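Local coordinates for protein putative transcriptional regulator (Streptomyces coelicolor A3, PDB 2RA5) that probably acts as a GntR-type DNA-binding transcriptional regulator whose UTRA domain is likely to sense a small-molecule effector, at residues 136-141 against 164-169; 178-183 against 223-228. All blocks are in the same frame, centred on the assembly; numbering follows the deposited sequence.

In the fold
Both contacts serve as examples of how a UTRA domain packs its connecting segments against one six-stranded antiparallel sheet. Contact 1 sets the short helix 165-168 against strand 132-142, and contact 2 sets the loop after helix 171-177 against strand 224-232. Their centres lie 18 Å apart and their nearest atoms about 7 Å, so they do not touch. Helix 171-177 links them, with Leu174 meeting Leu166 and Met175 meeting both Ile180 and Leu182. Meso-tartaric acid occupies the pocket: contact 1 supplies Arg138 and Arg140 to it, whereas in contact 2 the Leu182 side chain stays about 7 Å from the tartrate and touches the pocket residue Tyr172.

Contact 1. Residues 136-141 against 164-169; sequences IERLRL and GQLEAT. With SRT (S,R meso-tartaric acid), chain B.
The guanidinium of Arg138 meets Leu166 obliquely, with NE 4.1 Å from Leu166 CD2, while its edge is given to the bound meso-tartaric acid. Tartrate O1 lies in the guanidinium plane and takes a weak hydrogen bond from Arg138 NH2 (3.3 Å, 162° at the hydrogen). Near the same plane Arg138 NH1 points to the tartrate hydroxyl O2, and a hydrogen bond is assigned there, though its very short length is doubtful. Arg140 presents a second guanidinium edge, its NH2 2.8 Å from tartrate O3. The case illustrates how a UTRA pocket can draw on two arginines, one residue apart on the same strand, to receive an anion, here a tartrate that probably stands in for an effector.

Bends at chi2 (119°) and chi3 (99°) turn the Arg138 guanidinium toward the tartrate. The side chains of Arg138 and Leu166 cross at about a right angle. The buried NE beside this leucine has no hydrogen-bonding partner in the model. Replacing Arg138 with an alanine would probably deprive tartrate O1 and O2 of their cationic donor and open a gap beside Leu166 CD2.

Two residues earlier in the strand the contact is wholly apolar: Ile136 and Leu166 reach for each other tip to tip, CD1 to CD1, at 3.8 Å. Leu166 thus divides its two methyls between an aliphatic neighbour and a charged one. Its place in the short helix 165-168 brings it over strand 132-142, where it also packs on Val109 of strand 106-116 and Leu174 of helix 171-177. That longer helix contributes Leu171 to the tartrate site as well, and strand 145-154, on the other flank of strand 132-142, packs Leu150 against both arginines.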
loop_
_atom_site.group_PDB
_atom_site.type_symbol
_atom_site.label_atom_id
_atom_site.label_comp_id
_atom_site.label_asym_id
_atom_site.label_seq_id
_atom_site.Cartn_x
_atom_site.Cartn_y
_atom_site.Cartn_z
ATOM N N ILE A 136 15.780 -16.550 -0.457
ATOM C CA ILE A 136 16.663 -15.444 -0.117
ATOM C C ILE A 136 16.052 -14.566 0.976
ATOM O O ILE A 136 14.846 -14.303 0.992
ATOM C CB ILE A 136 17.008 -14.583 -1.355
ATOM C CG1 ILE A 136 17.744 -15.430 -2.392
ATOM C CG2 ILE A 136 17.885 -13.415 -0.958
ATOM C CD1 ILE A 136 17.912 -14.749 -3.715
ATOM N N GLU A 137 16.892 -14.131 1.903
ATOM C CA GLU A 137 16.472 -13.154 2.892
ATOM C C GLU A 137 17.447 -11.965 2.946
ATOM O O GLU A 137 18.657 -12.149 3.038
ATOM C CB GLU A 137 16.307 -13.826 4.252
ATOM C CG GLU A 137 15.231 -14.889 4.247
ATOM C CD GLU A 137 14.935 -15.445 5.621
ATOM O OE1 GLU A 137 14.434 -16.589 5.703
ATOM O OE2 GLU A 137 15.204 -14.751 6.622
ATOM N N ARG A 138 16.912 -10.750 2.844
ATOM C CA ARG A 138 17.719 -9.530 2.914
ATOM C C ARG A 138 17.195 -8.552 3.964
ATOM O O ARG A 138 15.987 -8.400 4.151
ATOM C CB ARG A 138 17.761 -8.768 1.587
ATOM C CG ARG A 138 18.368 -9.474 0.412
ATOM C CD ARG A 138 17.301 -9.601 -0.670
ATOM N NE ARG A 138 17.380 -8.589 -1.716
ATOM C CZ ARG A 138 16.370 -8.279 -2.519
ATOM N NH1 ARG A 138 16.512 -7.347 -3.455
ATOM N NH2 ARG A 138 15.205 -8.895 -2.372
ATOM N N LEU A 139 18.123 -7.881 4.635
ATOM C CA LEU A 139 17.790 -6.709 5.430
ATOM C C LEU A 139 18.197 -5.464 4.628
ATOM O O LEU A 139 19.301 -5.397 4.085
ATOM C CB LEU A 139 18.503 -6.766 6.776
ATOM C CG LEU A 139 18.178 -5.725 7.849
ATOM C CD1 LEU A 139 16.780 -5.909 8.418
ATOM C CD2 LEU A 139 19.211 -5.799 8.964
ATOM N N ARG A 140 17.277 -4.511 4.500
ATOM C CA ARG A 140 17.581 -3.230 3.866
ATOM C C ARG A 140 17.741 -2.177 4.936
ATOM O O ARG A 140 16.875 -2.014 5.799
ATOM C CB ARG A 140 16.461 -2.807 2.926
ATOM C CG ARG A 140 16.422 -3.604 1.663
ATOM C CD ARG A 140 17.206 -2.947 0.538
ATOM N NE ARG A 140 16.473 -3.148 -0.712
ATOM C CZ ARG A 140 16.945 -3.783 -1.779
ATOM N NH1 ARG A 140 18.188 -4.257 -1.782
ATOM N NH2 ARG A 140 16.176 -3.924 -2.853
ATOM N N LEU A 141 18.852 -1.459 4.903
ATOM C CA LEU A 141 19.017 -0.377 5.871
ATOM C C LEU A 141 19.188 0.990 5.221
ATOM O O LEU A 141 19.744 1.114 4.122
ATOM C CB LEU A 141 20.166 -0.655 6.847
ATOM C CG LEU A 141 20.247 -2.072 7.425
ATOM C CD1 LEU A 141 20.976 -2.977 6.441
ATOM C CD2 LEU A 141 20.940 -2.088 8.788
ATOM N N GLY A 164 26.193 -11.371 -2.380
ATOM C CA GLY A 164 27.221 -10.433 -2.784
ATOM C C GLY A 164 26.732 -9.608 -3.952
ATOM O O GLY A 164 26.622 -8.389 -3.841
ATOM N N GLN A 165 26.432 -10.266 -5.068
ATOM C CA GLN A 165 25.744 -9.594 -6.158
ATOM C C GLN A 165 24.510 -8.914 -5.596
ATOM O O GLN A 165 24.132 -7.826 -6.020
ATOM C CB GLN A 165 25.328 -10.589 -7.220
ATOM C CG GLN A 165 26.482 -11.299 -7.840
ATOM C CD GLN A 165 26.536 -11.055 -9.318
ATOM O OE1 GLN A 165 26.244 -11.944 -10.112
ATOM N NE2 GLN A 165 26.884 -9.828 -9.702
ATOM N N LEU A 166 23.908 -9.572 -4.613
ATOM C CA LEU A 166 22.672 -9.125 -3.998
ATOM C C LEU A 166 22.855 -7.915 -3.089
ATOM O O LEU A 166 21.901 -7.197 -2.797
ATOM C CB LEU A 166 22.057 -10.286 -3.220
ATOM C CG LEU A 166 21.175 -11.174 -4.100
ATOM C CD1 LEU A 166 21.046 -12.576 -3.519
ATOM C CD2 LEU A 166 19.810 -10.533 -4.322
ATOM N N GLU A 167 24.077 -7.708 -2.624
ATOM C CA GLU A 167 24.356 -6.555 -1.784
ATOM C C GLU A 167 24.685 -5.351 -2.661
ATOM O O GLU A 167 24.606 -4.203 -2.221
ATOM C CB GLU A 167 25.471 -6.873 -0.784
ATOM C CG GLU A 167 25.060 -7.922 0.257
ATOM C CD GLU A 167 26.206 -8.348 1.160
ATOM O OE1 GLU A 167 26.007 -8.450 2.396
ATOM O OE2 GLU A 167 27.309 -8.587 0.626
ATOM N N ALA A 168 25.020 -5.632 -3.918
ATOM C CA ALA A 168 25.309 -4.600 -4.909
ATOM C C ALA A 168 24.045 -4.032 -5.550
ATOM O O ALA A 168 23.810 -2.828 -5.495
ATOM C CB ALA A 168 26.247 -5.140 -5.983
ATOM N N THR A 169 23.231 -4.900 -6.147
ATOM C CA THR A 169 22.070 -4.452 -6.919
ATOM C C THR A 169 20.743 -5.104 -6.508
ATOM O O THR A 169 20.714 -6.129 -5.824
ATOM C CB THR A 169 22.296 -4.657 -8.441
ATOM O OG1 THR A 169 22.187 -6.047 -8.778
ATOM C CG2 THR A 169 23.677 -4.162 -8.844
HETATM O O1 SRT B . 12.811 -7.470 -4.158
HETATM O O11 SRT B . 11.892 -5.579 -3.432
HETATM C C1 SRT B . 12.844 -6.219 -3.976
HETATM C C2 SRT B . 14.091 -5.457 -4.389
HETATM O O2 SRT B . 15.013 -6.338 -5.039
HETATM C C3 SRT B . 13.760 -4.218 -5.247
HETATM O O3 SRT B . 14.805 -3.235 -5.215
HETATM C C4 SRT B . 13.538 -4.590 -6.679
HETATM O O4 SRT B . 14.502 -4.555 -7.502
HETATM O O41 SRT B . 12.365 -4.917 -6.957
#

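Contact 2. Residues 178-183 against 223-228; sequences AGITLH and RAVEFG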
loop_
_atom_site.group_PDB
_atom_site.type_symbol
_atom_site.label_atom_id
_atom_site.label_comp_id
_atom_site.label_asym_id
_atom_site.label_seq_id
_atom_site.Cartn_x
_atom_site.Cartn_y
_atom_site.Cartn_z
ATOM N N ALA A 178 19.891 -11.750 -16.089
ATOM C CA ALA A 178 19.963 -13.140 -16.517
ATOM C C ALA A 178 18.977 -13.402 -17.652
ATOM O O ALA A 178 18.759 -14.543 -18.050
ATOM C CB ALA A 178 19.708 -14.078 -15.343
ATOM N N GLY A 179 18.368 -12.339 -18.166
ATOM C CA GLY A 179 17.491 -12.468 -19.316
ATOM C C GLY A 179 16.075 -12.927 -19.015
ATOM O O GLY A 179 15.378 -13.416 -19.903
ATOM N N ILE A 180 15.650 -12.785 -17.764
ATOM C CA ILE A 180 14.248 -12.964 -17.425
ATOM C C ILE A 180 13.498 -11.701 -17.838
ATOM O O ILE A 180 13.983 -10.582 -17.652
ATOM C CB ILE A 180 14.027 -13.161 -15.916
ATOM C CG1 ILE A 180 15.121 -14.034 -15.296
ATOM C CG2 ILE A 180 12.647 -13.736 -15.660
ATOM C CD1 ILE A 180 15.062 -15.447 -15.713
ATOM N N THR A 181 12.321 -11.889 -18.413
ATOM C CA THR A 181 11.436 -10.784 -18.728
ATOM C C THR A 181 10.437 -10.653 -17.589
ATOM O O THR A 181 9.816 -11.624 -17.183
ATOM C CB THR A 181 10.708 -11.022 -20.047
ATOM O OG1 THR A 181 10.162 -12.356 -20.063
ATOM C CG2 THR A 181 11.691 -10.845 -21.206
ATOM N N LEU A 182 10.318 -9.453 -17.048
ATOM C CA LEU A 182 9.361 -9.185 -15.989
ATOM C C LEU A 182 8.209 -8.414 -16.621
ATOM O O LEU A 182 8.393 -7.312 -17.116
ATOM C CB LEU A 182 10.039 -8.391 -14.869
ATOM C CG LEU A 182 11.318 -9.100 -14.399
ATOM C CD1 LEU A 182 12.102 -8.298 -13.401
ATOM C CD2 LEU A 182 10.970 -10.452 -13.815
ATOM N N HIS A 183 7.030 -9.012 -16.643
ATOM C CA HIS A 183 5.919 -8.426 -17.367
ATOM C C HIS A 183 4.818 -7.869 -16.445
ATOM O O HIS A 183 4.262 -6.807 -16.707
ATOM C CB HIS A 183 5.351 -9.439 -18.354
ATOM C CG HIS A 183 4.355 -8.857 -19.301
ATOM N ND1 HIS A 183 2.989 -9.074 -19.174
ATOM C CD2 HIS A 183 4.503 -8.068 -20.384
ATOM C CE1 HIS A 183 2.359 -8.447 -20.135
ATOM N NE2 HIS A 183 3.251 -7.817 -20.892
ATOM N N ARG A 223 4.347 -17.054 -16.289
ATOM C CA ARG A 223 4.825 -17.916 -15.208
ATOM C C ARG A 223 5.399 -17.092 -14.061
ATOM O O ARG A 223 6.078 -16.080 -14.282
ATOM C CB ARG A 223 5.898 -18.890 -15.714
ATOM C CG ARG A 223 5.385 -19.868 -16.770
ATOM C CD ARG A 223 6.388 -20.978 -17.070
ATOM N NE ARG A 223 6.307 -21.402 -18.467
ATOM C CZ ARG A 223 7.079 -20.927 -19.445
ATOM N NH1 ARG A 223 8.003 -20.011 -19.179
ATOM N NH2 ARG A 223 6.929 -21.371 -20.691
ATOM N N ALA A 224 5.126 -17.518 -12.833
ATOM C CA ALA A 224 5.724 -16.848 -11.684
ATOM C C ALA A 224 7.225 -17.010 -11.755
ATOM O O ALA A 224 7.750 -18.048 -12.126
ATOM C CB ALA A 224 5.190 -17.379 -10.371
ATOM N N VAL A 225 7.920 -15.954 -11.392
ATOM C CA VAL A 225 9.344 -15.914 -11.586
ATOM C C VAL A 225 9.943 -15.584 -10.199
ATOM O O VAL A 225 11.109 -15.862 -9.904
ATOM C CB VAL A 225 9.644 -14.912 -12.774
ATOM C CG1 VAL A 225 10.094 -13.532 -12.314
ATOM C CG2 VAL A 225 10.580 -15.512 -13.775
ATOM N N GLU A 226 9.091 -15.057 -9.327
ATOM C CA GLU A 226 9.521 -14.561 -8.036
ATOM C C GLU A 226 8.302 -14.357 -7.130
ATOM O O GLU A 226 7.259 -13.866 -7.563
ATOM C CB GLU A 226 10.292 -13.238 -8.218
ATOM C CG GLU A 226 10.788 -12.598 -6.921
ATOM C CD GLU A 226 9.750 -11.694 -6.238
ATOM O OE1 GLU A 226 8.870 -11.131 -6.923
ATOM O OE2 GLU A 226 9.820 -11.528 -5.002
ATOM N N PHE A 227 8.439 -14.767 -5.876
ATOM C CA PHE A 227 7.455 -14.482 -4.848
ATOM C C PHE A 227 8.141 -13.840 -3.646
ATOM O O PHE A 227 9.109 -14.371 -3.105
ATOM C CB PHE A 227 6.787 -15.759 -4.390
ATOM C CG PHE A 227 5.836 -15.565 -3.237
ATOM C CD1 PHE A 227 4.711 -14.762 -3.378
ATOM C CD2 PHE A 227 6.052 -16.195 -2.014
ATOM C CE1 PHE A 227 3.809 -14.588 -2.326
ATOM C CE2 PHE A 227 5.152 -16.022 -0.948
ATOM C CZ PHE A 227 4.029 -15.222 -1.110
ATOM N N GLY A 228 7.626 -12.705 -3.209
ATOM C CA GLY A 228 8.241 -11.999 -2.109
ATOM C C GLY A 228 7.264 -11.780 -0.983
ATOM O O GLY A 228 6.072 -11.547 -1.185
#
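Beside the packing of Ile180 and Leu182 on Val225, Glu226 OE1 is held by two groups: Thr217 OG1 hydrogen-bonds to it, and Arg215 NE forms a long, weak ion pair. Thr217 also faces Val225 and Glu226 together through its backbone, which makes a classic beta bulge in strand 224-232 of the antiparallel UTRA sheet. Here is a worked case of a bulge turning two consecutive side chains to the same side: both Val225 and Glu226 point toward the loop, but Val225 alone of the pair touches it. Since Arg215 belongs to the tartrate pocket, Glu226 may help to place that arginine, and its charge would favour the pairing.

The opposing loop is shaped by a Schellman motif. Gly179, at positive phi, ends helix 171-177, with Ile180 N bonded to Met175 O and Gly179 N to Arg176 O. The chain then runs on to His183, whose backbone hydrogen-bonds to the second subunit, so the loop connects the helix end to the dimer contact.

Val225 meets this loop with one methyl for each partner. Its chi1 of 100° is far from a staggered value, which may reflect strain or imprecise placement of the side chain. The Ile180 and Val225 side chains run antiparallel, side by side, and Leu182 crosses the valine at about a right angle. Leu182 has CG opposite its carbonyl carbon (chi1 -53°), and it is the CD2 branch that turns to the valine. Met175 touches both loop residues from the helix side, while Leu158 packs against Ile180 and Val225. Leu182 CD2 lies 3.5 Å from Val225 CG1. Ile180 CG2 is modelled 3.3 Å from Val225 CG2, shorter than a comfortable methyl contact and doubtful in its exact value.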